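Local coordinates for DNA repair protein RAD14 (Saccharomyces cerevisiae, PDB 5A3D) that binds damaged DNA in nucleotide excision repair and is required for the incision step, this chain being its zinc-containing DNA-binding domain, at residues Pro34-Cys45 with Met78-Val86; Pro15-Leu23 with Asp60-Pro68. All blocks are in the same frame, centred on the assembly; numbering follows the deposited sequence.

Interaction 1: Pro34-Cys45 with Met78-Val86. With nucleotides of chain D.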
loop_
_atom_site.group_PDB
_atom_site.type_symbol
_atom_site.label_atom_id
_atom_site.label_comp_id
_atom_site.label_asym_id
_atom_site.label_seq_id
_atom_site.Cartn_x
_atom_site.Cartn_y
_atom_site.Cartn_z
ATOM N N PRO B 34 -18.105 -25.165 13.858
ATOM C CA PRO B 34 -17.194 -24.022 13.762
ATOM C C PRO B 34 -16.017 -24.239 12.841
ATOM O O PRO B 34 -15.533 -23.278 12.225
ATOM C CB PRO B 34 -16.718 -23.838 15.219
ATOM C CG PRO B 34 -16.747 -25.191 15.793
ATOM C CD PRO B 34 -18.111 -25.695 15.226
ATOM N N GLU B 35 -15.614 -25.502 12.666
ATOM C CA GLU B 35 -14.623 -25.840 11.619
ATOM C C GLU B 35 -15.032 -25.457 10.207
ATOM O O GLU B 35 -14.175 -25.302 9.340
ATOM C CB GLU B 35 -14.268 -27.346 11.644
ATOM C CG GLU B 35 -15.339 -28.287 11.083
ATOM C CD GLU B 35 -16.521 -28.645 11.994
ATOM O OE1 GLU B 35 -16.704 -28.088 13.116
ATOM O OE2 GLU B 35 -17.324 -29.504 11.550
ATOM N N LYS B 36 -16.326 -25.273 9.984
ATOM C CA LYS B 36 -16.843 -24.717 8.751
ATOM C C LYS B 36 -17.328 -23.251 8.872
ATOM O O LYS B 36 -17.076 -22.448 7.947
ATOM C CB LYS B 36 -18.033 -25.524 8.214
ATOM C CG LYS B 36 -17.675 -26.866 7.558
ATOM C CD LYS B 36 -18.897 -27.630 7.181
ATOM C CE LYS B 36 -18.588 -28.927 6.431
ATOM N NZ LYS B 36 -19.827 -29.781 6.476
ATOM N N TYR B 37 -18.027 -22.906 9.957
ATOM C CA TYR B 37 -18.827 -21.742 9.919
ATOM C C TYR B 37 -18.402 -20.584 10.796
ATOM O O TYR B 37 -19.045 -19.571 10.844
ATOM C CB TYR B 37 -20.290 -22.120 10.144
ATOM C CG TYR B 37 -20.806 -23.137 9.160
ATOM C CD1 TYR B 37 -20.803 -22.883 7.808
ATOM C CD2 TYR B 37 -21.198 -24.393 9.570
ATOM C CE1 TYR B 37 -21.266 -23.804 6.868
ATOM C CE2 TYR B 37 -21.684 -25.310 8.632
ATOM C CZ TYR B 37 -21.669 -25.043 7.280
ATOM O OH TYR B 37 -22.172 -25.959 6.368
ATOM N N ALA B 38 -17.350 -20.765 11.519
ATOM C CA ALA B 38 -16.924 -19.725 12.430
ATOM C C ALA B 38 -16.528 -18.476 11.660
ATOM O O ALA B 38 -15.961 -18.566 10.585
ATOM C CB ALA B 38 -15.658 -20.152 13.165
ATOM N N LEU B 39 -16.671 -17.342 12.295
ATOM C CA LEU B 39 -16.270 -16.079 11.647
ATOM C C LEU B 39 -14.927 -15.674 12.247
ATOM O O LEU B 39 -14.659 -15.888 13.438
ATOM C CB LEU B 39 -17.303 -15.042 11.788
ATOM C CG LEU B 39 -18.713 -15.339 11.278
ATOM C CD1 LEU B 39 -19.607 -14.113 11.473
ATOM C CD2 LEU B 39 -18.694 -15.790 9.803
ATOM N N LEU B 40 -14.035 -15.247 11.355
ATOM C CA LEU B 40 -12.647 -14.969 11.693
ATOM C C LEU B 40 -12.420 -13.516 11.344
ATOM O O LEU B 40 -12.832 -13.021 10.287
ATOM C CB LEU B 40 -11.730 -15.788 10.805
ATOM C CG LEU B 40 -11.854 -17.314 10.899
ATOM C CD1 LEU B 40 -10.863 -17.942 9.932
ATOM C CD2 LEU B 40 -11.546 -17.665 12.308
ATOM N N THR B 41 -11.728 -12.824 12.206
ATOM C CA THR B 41 -11.334 -11.474 11.859
ATOM C C THR B 41 -10.293 -11.491 10.772
ATOM O O THR B 41 -9.606 -12.465 10.485
ATOM C CB THR B 41 -10.797 -10.729 13.088
ATOM O OG1 THR B 41 -9.547 -11.327 13.427
ATOM C CG2 THR B 41 -11.736 -10.775 14.247
ATOM N N LYS B 42 -10.100 -10.317 10.197
ATOM C CA LYS B 42 -9.051 -10.089 9.285
ATOM C C LYS B 42 -7.660 -10.449 9.878
ATOM O O LYS B 42 -6.930 -11.194 9.267
ATOM C CB LYS B 42 -9.113 -8.700 8.729
ATOM C CG LYS B 42 -8.230 -8.606 7.445
ATOM C CD LYS B 42 -8.197 -7.242 6.976
ATOM C CE LYS B 42 -7.694 -7.203 5.575
ATOM N NZ LYS B 42 -7.647 -5.811 5.236
ATOM N N THR B 43 -7.396 -10.082 11.124
ATOM C CA THR B 43 -6.138 -10.381 11.756
ATOM C C THR B 43 -5.971 -11.907 11.932
ATOM O O THR B 43 -4.864 -12.394 11.693
ATOM C CB THR B 43 -6.057 -9.627 13.093
ATOM O OG1 THR B 43 -6.111 -8.223 12.733
ATOM C CG2 THR B 43 -4.712 -9.902 13.866
ATOM N N GLU B 44 -7.053 -12.581 12.302
ATOM C CA GLU B 44 -7.057 -14.060 12.490
ATOM C C GLU B 44 -6.780 -14.743 11.163
ATOM O O GLU B 44 -6.068 -15.755 11.193
ATOM C CB GLU B 44 -8.384 -14.623 13.057
ATOM C CG GLU B 44 -8.602 -14.248 14.492
ATOM C CD GLU B 44 -9.968 -14.754 15.067
ATOM O OE1 GLU B 44 -10.999 -14.315 14.635
ATOM O OE2 GLU B 44 -9.957 -15.596 15.965
ATOM N N CYS B 45 -7.377 -14.268 10.095
ATOM C CA CYS B 45 -7.041 -14.753 8.733
ATOM C C CYS B 45 -5.556 -14.616 8.408
ATOM O O CYS B 45 -4.965 -15.526 7.786
ATOM C CB CYS B 45 -7.879 -14.179 7.667
ATOM S SG CYS B 45 -9.645 -14.579 7.878
ATOM N N MET B 78 -13.995 -3.537 11.675
ATOM C CA MET B 78 -13.675 -4.950 11.782
ATOM C C MET B 78 -14.186 -5.675 10.577
ATOM O O MET B 78 -15.290 -5.395 10.087
ATOM C CB MET B 78 -14.303 -5.489 13.071
ATOM C CG MET B 78 -14.007 -6.974 13.290
ATOM S SD MET B 78 -14.392 -7.555 14.979
ATOM C CE MET B 78 -16.144 -7.171 15.144
ATOM N N GLN B 79 -13.436 -6.673 10.121
ATOM C CA GLN B 79 -13.817 -7.504 8.945
ATOM C C GLN B 79 -13.841 -9.003 9.322
ATOM O O GLN B 79 -12.881 -9.485 9.857
ATOM C CB GLN B 79 -12.880 -7.255 7.775
ATOM C CG GLN B 79 -12.958 -5.763 7.291
ATOM C CD GLN B 79 -11.955 -5.438 6.205
ATOM O OE1 GLN B 79 -11.134 -6.259 5.831
ATOM N NE2 GLN B 79 -12.067 -4.232 5.638
ATOM N N LEU B 80 -14.965 -9.657 9.082
ATOM C CA LEU B 80 -15.228 -11.029 9.504
ATOM C C LEU B 80 -15.399 -11.871 8.215
ATOM O O LEU B 80 -16.187 -11.556 7.321
ATOM C CB LEU B 80 -16.399 -11.158 10.421
ATOM C CG LEU B 80 -16.318 -10.318 11.746
ATOM C CD1 LEU B 80 -17.618 -10.404 12.489
ATOM C CD2 LEU B 80 -15.193 -10.888 12.546
ATOM N N PHE B 81 -14.685 -12.936 8.207
ATOM C CA PHE B 81 -14.590 -13.896 7.050
ATOM C C PHE B 81 -15.079 -15.284 7.570
ATOM O O PHE B 81 -14.860 -15.585 8.756
ATOM C CB PHE B 81 -13.181 -14.008 6.541
ATOM C CG PHE B 81 -12.647 -12.737 6.012
ATOM C CD1 PHE B 81 -12.137 -11.793 6.891
ATOM C CD2 PHE B 81 -12.657 -12.455 4.643
ATOM C CE1 PHE B 81 -11.564 -10.616 6.403
ATOM C CE2 PHE B 81 -12.127 -11.223 4.188
ATOM C CZ PHE B 81 -11.584 -10.314 5.078
ATOM N N VAL B 82 -15.692 -16.060 6.681
ATOM C CA VAL B 82 -16.215 -17.413 7.092
ATOM C C VAL B 82 -15.077 -18.424 6.900
ATOM O O VAL B 82 -14.391 -18.484 5.837
ATOM C CB VAL B 82 -17.594 -17.841 6.479
ATOM C CG1 VAL B 82 -17.566 -18.137 4.999
ATOM C CG2 VAL B 82 -18.190 -19.012 7.268
ATOM N N ARG B 83 -14.923 -19.245 7.928
ATOM C CA ARG B 83 -13.825 -20.166 7.949
ATOM C C ARG B 83 -13.777 -20.996 6.674
ATOM O O ARG B 83 -12.704 -21.151 6.133
ATOM C CB ARG B 83 -13.762 -21.032 9.196
ATOM C CG ARG B 83 -12.525 -21.897 9.098
ATOM C CD ARG B 83 -12.313 -22.807 10.259
ATOM N NE ARG B 83 -12.292 -22.253 11.563
ATOM C CZ ARG B 83 -11.216 -21.712 12.103
ATOM N NH1 ARG B 83 -10.101 -21.611 11.370
ATOM N NH2 ARG B 83 -11.256 -21.270 13.364
ATOM N N CYS B 84 -14.911 -21.525 6.206
ATOM C CA CYS B 84 -14.829 -22.471 5.084
ATOM C C CYS B 84 -14.215 -21.793 3.809
ATOM O O CYS B 84 -13.515 -22.434 3.084
ATOM C CB CYS B 84 -16.186 -23.118 4.807
ATOM S SG CYS B 84 -17.549 -21.995 4.451
ATOM N N GLU B 85 -14.539 -20.529 3.572
ATOM C CA GLU B 85 -13.942 -19.754 2.427
ATOM C C GLU B 85 -12.448 -19.517 2.562
ATOM O O GLU B 85 -11.620 -19.787 1.664
ATOM C CB GLU B 85 -14.646 -18.417 2.314
ATOM C CG GLU B 85 -15.981 -18.537 1.674
ATOM C CD GLU B 85 -16.652 -17.195 1.393
ATOM O OE1 GLU B 85 -16.008 -16.117 1.473
ATOM O OE2 GLU B 85 -17.883 -17.260 1.013
ATOM N N VAL B 86 -12.099 -18.991 3.740
ATOM C CA VAL B 86 -10.718 -18.727 4.155
ATOM C C VAL B 86 -9.830 -19.992 3.998
ATOM O O VAL B 86 -8.745 -19.932 3.429
ATOM C CB VAL B 86 -10.684 -18.190 5.621
ATOM C CG1 VAL B 86 -9.251 -17.910 6.016
ATOM C CG2 VAL B 86 -11.389 -16.849 5.640
ATOM P P DG D 3 -9.807 -6.995 12.253
ATOM O OP1 DG D 3 -10.913 -7.270 11.284
ATOM O OP2 DG D 3 -8.737 -7.956 12.430
ATOM O "O5'" DG D 3 -9.159 -5.586 11.872
ATOM C "C5'" DG D 3 -9.986 -4.434 11.726
ATOM C "C4'" DG D 3 -9.215 -3.350 11.000
ATOM O "O4'" DG D 3 -8.220 -2.762 11.874
ATOM C "C3'" DG D 3 -8.463 -3.786 9.752
ATOM O "O3'" DG D 3 -8.702 -2.630 8.961
ATOM C "C2'" DG D 3 -7.046 -4.015 10.266
ATOM C "C1'" DG D 3 -6.914 -2.978 11.377
ATOM N N9 DG D 3 -6.059 -3.305 12.518
ATOM C C8 DG D 3 -5.958 -4.500 13.186
ATOM N N7 DG D 3 -5.164 -4.444 14.219
ATOM C C5 DG D 3 -4.685 -3.142 14.211
ATOM C C6 DG D 3 -3.797 -2.492 15.088
ATOM O O6 DG D 3 -3.201 -2.959 16.059
ATOM N N1 DG D 3 -3.573 -1.172 14.705
ATOM C C2 DG D 3 -4.180 -0.544 13.646
ATOM N N2 DG D 3 -3.877 0.750 13.467
ATOM N N3 DG D 3 -5.053 -1.127 12.852
ATOM C C4 DG D 3 -5.261 -2.415 13.191
ATOM O "O5'" DG D 1 -13.006 -8.228 22.655
ATOM C "C5'" DG D 1 -13.547 -8.175 21.315
ATOM C "C4'" DG D 1 -13.050 -9.362 20.518
ATOM O "O4'" DG D 1 -13.918 -10.516 20.375
ATOM C "C3'" DG D 1 -12.214 -9.210 19.246
ATOM O "O3'" DG D 1 -10.799 -9.350 19.521
ATOM C "C2'" DG D 1 -12.753 -10.288 18.312
ATOM C "C1'" DG D 1 -13.981 -10.886 19.006
ATOM N N9 DG D 1 -15.242 -10.401 18.456
ATOM C C8 DG D 1 -15.824 -9.167 18.636
ATOM N N7 DG D 1 -16.935 -9.023 17.967
ATOM C C5 DG D 1 -17.079 -10.218 17.273
ATOM C C6 DG D 1 -18.095 -10.649 16.378
ATOM O O6 DG D 1 -19.101 -10.033 15.995
ATOM N N1 DG D 1 -17.862 -11.946 15.926
ATOM C C2 DG D 1 -16.783 -12.722 16.274
ATOM N N2 DG D 1 -16.741 -13.950 15.736
ATOM N N3 DG D 1 -15.812 -12.322 17.084
ATOM C C4 DG D 1 -16.035 -11.077 17.558
ATOM P P DA D 4 -8.229 -2.596 7.429
ATOM O OP1 DA D 4 -9.292 -1.984 6.645
ATOM O OP2 DA D 4 -7.691 -3.889 7.099
ATOM O "O5'" DA D 4 -7.066 -1.512 7.439
ATOM C "C5'" DA D 4 -7.436 -0.201 7.892
ATOM C "C4'" DA D 4 -6.309 0.789 7.729
ATOM O "O4'" DA D 4 -5.341 0.582 8.773
ATOM C "C3'" DA D 4 -5.533 0.713 6.418
ATOM O "O3'" DA D 4 -5.177 2.052 6.070
ATOM C "C2'" DA D 4 -4.351 -0.172 6.779
ATOM C "C1'" DA D 4 -4.081 0.214 8.222
ATOM N N9 DA D 4 -3.551 -0.829 9.085
ATOM C C8 DA D 4 -3.929 -2.147 9.121
ATOM N N7 DA D 4 -3.369 -2.832 10.085
ATOM C C5 DA D 4 -2.598 -1.894 10.754
ATOM C C6 DA D 4 -1.747 -1.995 11.859
ATOM N N6 DA D 4 -1.543 -3.132 12.520
ATOM N N1 DA D 4 -1.080 -0.884 12.246
ATOM C C2 DA D 4 -1.279 0.254 11.567
ATOM N N3 DA D 4 -2.078 0.482 10.525
ATOM C C4 DA D 4 -2.721 -0.648 10.167
#

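Interaction 2: Pro15-Leu23 with Asp60-Pro68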
loop_
_atom_site.group_PDB
_atom_site.type_symbol
_atom_site.label_atom_id
_atom_site.label_comp_id
_atom_site.label_asym_id
_atom_site.label_seq_id
_atom_site.Cartn_x
_atom_site.Cartn_y
_atom_site.Cartn_z
ATOM N N PRO B 15 -29.111 -15.566 9.743
ATOM C CA PRO B 15 -29.231 -14.410 8.860
ATOM C C PRO B 15 -27.870 -14.014 8.283
ATOM O O PRO B 15 -27.766 -13.712 7.077
ATOM C CB PRO B 15 -29.834 -13.354 9.773
ATOM C CG PRO B 15 -30.781 -14.160 10.660
ATOM C CD PRO B 15 -29.933 -15.393 10.969
ATOM N N VAL B 16 -26.808 -14.072 9.091
ATOM C CA VAL B 16 -25.500 -13.706 8.590
ATOM C C VAL B 16 -24.981 -14.681 7.564
ATOM O O VAL B 16 -24.509 -14.284 6.469
ATOM C CB VAL B 16 -24.497 -13.436 9.678
ATOM C CG1 VAL B 16 -23.033 -13.372 9.143
ATOM C CG2 VAL B 16 -24.792 -12.136 10.338
ATOM N N LEU B 17 -25.010 -15.958 7.913
ATOM C CA LEU B 17 -24.497 -17.001 7.008
ATOM C C LEU B 17 -25.195 -17.032 5.694
ATOM O O LEU B 17 -24.549 -17.105 4.628
ATOM C CB LEU B 17 -24.442 -18.362 7.627
ATOM C CG LEU B 17 -23.369 -18.396 8.693
ATOM C CD1 LEU B 17 -23.455 -19.644 9.529
ATOM C CD2 LEU B 17 -21.934 -18.327 8.223
ATOM N N HIS B 18 -26.484 -16.814 5.745
ATOM C CA HIS B 18 -27.278 -16.841 4.571
ATOM C C HIS B 18 -27.134 -15.550 3.761
ATOM O O HIS B 18 -26.857 -15.592 2.577
ATOM C CB HIS B 18 -28.722 -17.080 5.030
ATOM C CG HIS B 18 -29.679 -17.099 3.921
ATOM N ND1 HIS B 18 -30.248 -15.957 3.427
ATOM C CD2 HIS B 18 -30.042 -18.096 3.092
ATOM C CE1 HIS B 18 -30.992 -16.263 2.379
ATOM N NE2 HIS B 18 -30.923 -17.574 2.198
ATOM N N ASP B 19 -27.348 -14.402 4.384
ATOM C CA ASP B 19 -27.456 -13.154 3.623
ATOM C C ASP B 19 -26.072 -12.718 3.162
ATOM O O ASP B 19 -25.928 -12.175 2.018
ATOM C CB ASP B 19 -28.080 -12.003 4.427
ATOM C CG ASP B 19 -29.551 -12.182 4.757
ATOM O OD1 ASP B 19 -30.241 -13.149 4.282
ATOM O OD2 ASP B 19 -30.032 -11.249 5.485
ATOM N N VAL B 20 -25.050 -12.884 4.023
ATOM C CA VAL B 20 -23.690 -12.339 3.719
ATOM C C VAL B 20 -22.843 -13.379 3.047
ATOM O O VAL B 20 -22.214 -13.095 2.070
ATOM C CB VAL B 20 -22.929 -11.887 4.980
ATOM C CG1 VAL B 20 -21.472 -11.469 4.660
ATOM C CG2 VAL B 20 -23.716 -10.718 5.628
ATOM N N PHE B 21 -22.848 -14.596 3.547
ATOM C CA PHE B 21 -21.933 -15.590 3.099
ATOM C C PHE B 21 -22.601 -16.595 2.125
ATOM O O PHE B 21 -21.900 -17.479 1.615
ATOM C CB PHE B 21 -21.312 -16.291 4.267
ATOM C CG PHE B 21 -20.450 -15.403 5.110
ATOM C CD1 PHE B 21 -19.203 -15.052 4.675
ATOM C CD2 PHE B 21 -20.945 -14.835 6.270
ATOM C CE1 PHE B 21 -18.401 -14.138 5.390
ATOM C CE2 PHE B 21 -20.130 -14.043 7.082
ATOM C CZ PHE B 21 -18.871 -13.610 6.583
ATOM N N LYS B 22 -23.922 -16.473 1.908
ATOM C CA LYS B 22 -24.654 -17.268 0.926
ATOM C C LYS B 22 -24.682 -18.747 1.250
ATOM O O LYS B 22 -24.571 -19.589 0.373
ATOM C CB LYS B 22 -24.093 -17.029 -0.503
ATOM C CG LYS B 22 -23.727 -15.615 -0.748
ATOM C CD LYS B 22 -24.973 -14.750 -0.756
ATOM C CE LYS B 22 -24.481 -13.322 -0.951
ATOM N NZ LYS B 22 -25.572 -12.299 -0.836
ATOM N N LEU B 23 -24.870 -19.039 2.512
ATOM C CA LEU B 23 -24.826 -20.441 2.999
ATOM C C LEU B 23 -26.183 -20.744 3.570
ATOM O O LEU B 23 -26.666 -19.995 4.429
ATOM C CB LEU B 23 -23.743 -20.578 4.053
ATOM C CG LEU B 23 -22.303 -20.535 3.524
ATOM C CD1 LEU B 23 -21.285 -20.472 4.671
ATOM C CD2 LEU B 23 -22.034 -21.724 2.672
ATOM N N ASP B 60 -13.824 -9.767 -4.797
ATOM C CA ASP B 60 -14.268 -10.801 -5.719
ATOM C C ASP B 60 -13.947 -12.165 -5.137
ATOM O O ASP B 60 -14.653 -13.089 -5.447
ATOM C CB ASP B 60 -13.726 -10.579 -7.139
ATOM C CG ASP B 60 -14.216 -9.281 -7.729
ATOM O OD1 ASP B 60 -15.356 -8.895 -7.402
ATOM O OD2 ASP B 60 -13.492 -8.620 -8.515
ATOM N N LEU B 61 -12.985 -12.251 -4.201
ATOM C CA LEU B 61 -12.480 -13.538 -3.644
ATOM C C LEU B 61 -13.133 -14.078 -2.314
ATOM O O LEU B 61 -13.170 -15.301 -2.044
ATOM C CB LEU B 61 -11.062 -13.354 -3.277
ATOM C CG LEU B 61 -10.222 -14.613 -3.275
ATOM C CD1 LEU B 61 -9.985 -14.975 -4.753
ATOM C CD2 LEU B 61 -8.881 -14.322 -2.591
ATOM N N PHE B 62 -13.547 -13.176 -1.476
ATOM C CA PHE B 62 -14.211 -13.570 -0.182
ATOM C C PHE B 62 -15.422 -12.738 0.087
ATOM O O PHE B 62 -15.411 -11.472 -0.068
ATOM C CB PHE B 62 -13.279 -13.350 1.004
ATOM C CG PHE B 62 -12.038 -14.181 0.968
ATOM C CD1 PHE B 62 -12.083 -15.542 1.075
ATOM C CD2 PHE B 62 -10.802 -13.608 0.708
ATOM C CE1 PHE B 62 -10.909 -16.290 1.021
ATOM C CE2 PHE B 62 -9.655 -14.335 0.731
ATOM C CZ PHE B 62 -9.697 -15.717 0.825
ATOM N N HIS B 63 -16.419 -13.363 0.690
ATOM C CA HIS B 63 -17.529 -12.586 1.238
ATOM C C HIS B 63 -17.013 -12.062 2.534
ATOM O O HIS B 63 -16.033 -12.619 3.091
ATOM C CB HIS B 63 -18.790 -13.392 1.439
ATOM C CG HIS B 63 -19.414 -13.880 0.167
ATOM N ND1 HIS B 63 -19.107 -15.111 -0.390
ATOM C CD2 HIS B 63 -20.357 -13.335 -0.631
ATOM C CE1 HIS B 63 -19.801 -15.273 -1.510
ATOM N NE2 HIS B 63 -20.562 -14.202 -1.676
ATOM N N ARG B 64 -17.568 -10.964 3.006
ATOM C CA ARG B 64 -17.174 -10.517 4.309
ATOM C C ARG B 64 -18.301 -9.679 4.957
ATOM O O ARG B 64 -19.065 -9.027 4.271
ATOM C CB ARG B 64 -15.891 -9.698 4.317
ATOM C CG ARG B 64 -15.914 -8.369 3.614
ATOM C CD ARG B 64 -14.473 -7.732 3.495
ATOM N NE ARG B 64 -13.480 -8.377 2.552
ATOM C CZ ARG B 64 -13.755 -9.076 1.443
ATOM N NH1 ARG B 64 -15.007 -9.169 0.958
ATOM N NH2 ARG B 64 -12.782 -9.651 0.765
ATOM N N LEU B 65 -18.370 -9.775 6.259
ATOM C CA LEU B 65 -19.197 -8.939 7.086
ATOM C C LEU B 65 -18.338 -7.897 7.774
ATOM O O LEU B 65 -17.408 -8.238 8.466
ATOM C CB LEU B 65 -19.790 -9.806 8.150
ATOM C CG LEU B 65 -21.027 -9.365 9.032
ATOM C CD1 LEU B 65 -21.207 -9.979 10.439
ATOM C CD2 LEU B 65 -21.865 -8.155 8.805
ATOM N N GLU B 66 -18.765 -6.642 7.708
ATOM C CA GLU B 66 -18.088 -5.579 8.461
ATOM C C GLU B 66 -18.883 -5.141 9.642
ATOM O O GLU B 66 -20.163 -5.072 9.606
ATOM C CB GLU B 66 -17.760 -4.438 7.509
ATOM C CG GLU B 66 -16.600 -4.856 6.667
ATOM C CD GLU B 66 -15.956 -3.757 5.867
ATOM O OE1 GLU B 66 -16.471 -2.607 5.943
ATOM O OE2 GLU B 66 -14.935 -4.104 5.153
ATOM N N LYS B 67 -18.172 -4.804 10.703
ATOM C CA LYS B 67 -18.776 -4.242 11.905
ATOM C C LYS B 67 -17.926 -3.143 12.475
ATOM O O LYS B 67 -16.739 -3.024 12.112
ATOM C CB LYS B 67 -18.899 -5.346 12.948
ATOM C CG LYS B 67 -19.421 -6.662 12.355
ATOM C CD LYS B 67 -20.735 -7.021 12.900
ATOM C CE LYS B 67 -21.834 -6.010 12.796
ATOM N NZ LYS B 67 -23.156 -6.780 12.714
ATOM N N PRO B 68 -18.521 -2.306 13.369
ATOM C CA PRO B 68 -17.695 -1.338 14.093
ATOM C C PRO B 68 -16.529 -2.067 14.758
ATOM O O PRO B 68 -16.705 -3.207 15.260
ATOM C CB PRO B 68 -18.674 -0.748 15.137
ATOM C CG PRO B 68 -20.050 -0.920 14.516
ATOM C CD PRO B 68 -19.912 -2.315 13.864
#

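Interaction 1: Pro34-Cys45 with Met78-Val86
Phosphate oxygen OP1 of DG3 of chain D is gripped from both segments: Q79 N reaches it over 2.8 Å in a nearly straight bond (174° at the hydrogen), and K42 N adds a weak one. Its partner OP2 receives T43 N and the T43 hydroxyl, OG1 at 2.7 Å. With CG anti to the backbone N (chi1 -164°), the extended K42 chain runs alongside Q79, CD lying 3.3 Å from Q79 OE1, and brings NZ to within 2.7 Å of OP2 of DA4 of chain D; NZ also bonds N57. T41 and E44 form a capping box at the start of helix 42-49, whose first two residues, K42 and T43, give their backbone N-H groups to this phosphate. Edge strand 39-41 joins 78-82 in the antiparallel sheet of this DNA-binding domain; L40 and F81 form the hydrogen-bonded pair, L40 N to F81 O at 2.7 Å. F81 N returns a bond to L40 O, which also lies in plane at the edge of the F81 ring, while C45 SG approaches obliquely, 4.6 Å from the ring centroid. One face of the R83 guanidinium carries L40 CD2; its NE makes a weak bond to P34 O, and NH1 goes to Y49.

Interaction 2: Pro15-Leu23 with Asp60-Pro68
H63 O meets the F21 ring at its edge, near the ring plane and 3.6 Å from F21 CE1; V20 CG1 lies over the centre of one face of that ring, and V16 CG1 is in plane at its edge. The H63 ring in turn has F21 O over one face, offset toward the rim. The F21 and H63 side chains run antiparallel past one another, bringing F21 CD1 to 3.7 Å from H63 CB. V20 O approaches the imidazole obliquely, 3.3 Å from H63 CD2, and the K22 side chain runs roughly perpendicular to that of H63, K22 CG lying 3.6 Å from H63 NE2. K22 has positive phi (65°), breaking from the helical course of the preceding residues, and its chain bends at chi2 (-67°), turning NZ back to the D19 carbonyl. No hydrogen bond spans the two segments; the imidazole is held by a hydrogen bond from H63 ND1 to E85 OE2 of helix 83-94. With an alanine at H63, the E85 carboxylate would probably lose its imidazole partner and K22 the ring its CG packs against. Farther along, V20 CG1 sits 3.5 Å from R64 O, and V16 CG1 meets L65 CD1 at 4.1 Å, the V16 and L65 side chains crossing steeply. The segment 15-23, part of the zinc finger, thus packs against H63, R64 and L65, beside strand 65-67. L65 is hydrogen-bonded through its backbone to L80 of strand 78-82, F21 and L17 rest on V82 of that strand, and L23 touches C84 of helix 83-94 and Y37 of helix 34-37.

The centres of interactions 1 and 2 lie about 10 Å apart, and the two share one antiparallel sheet. Strand 78-82 is its middle member, paired on one edge with 39-41 in interaction 1 and on the other with 65-67, which belongs to interaction 2. Along the chain the segments alternate, 15-23, 34-45, 60-68, then 78-86, so the loops closed by the two contacts overlap along the sequence. They also touch directly: M78 N lies 2.8 Å from K67 O, a probable hydrogen bond, and F21 CZ lies 3.5 Å from L80 O. Interaction 2 thereby joins the zinc-finger part to the same sheet whose middle strand, through Q79, holds the DNA backbone together with helix 42-49.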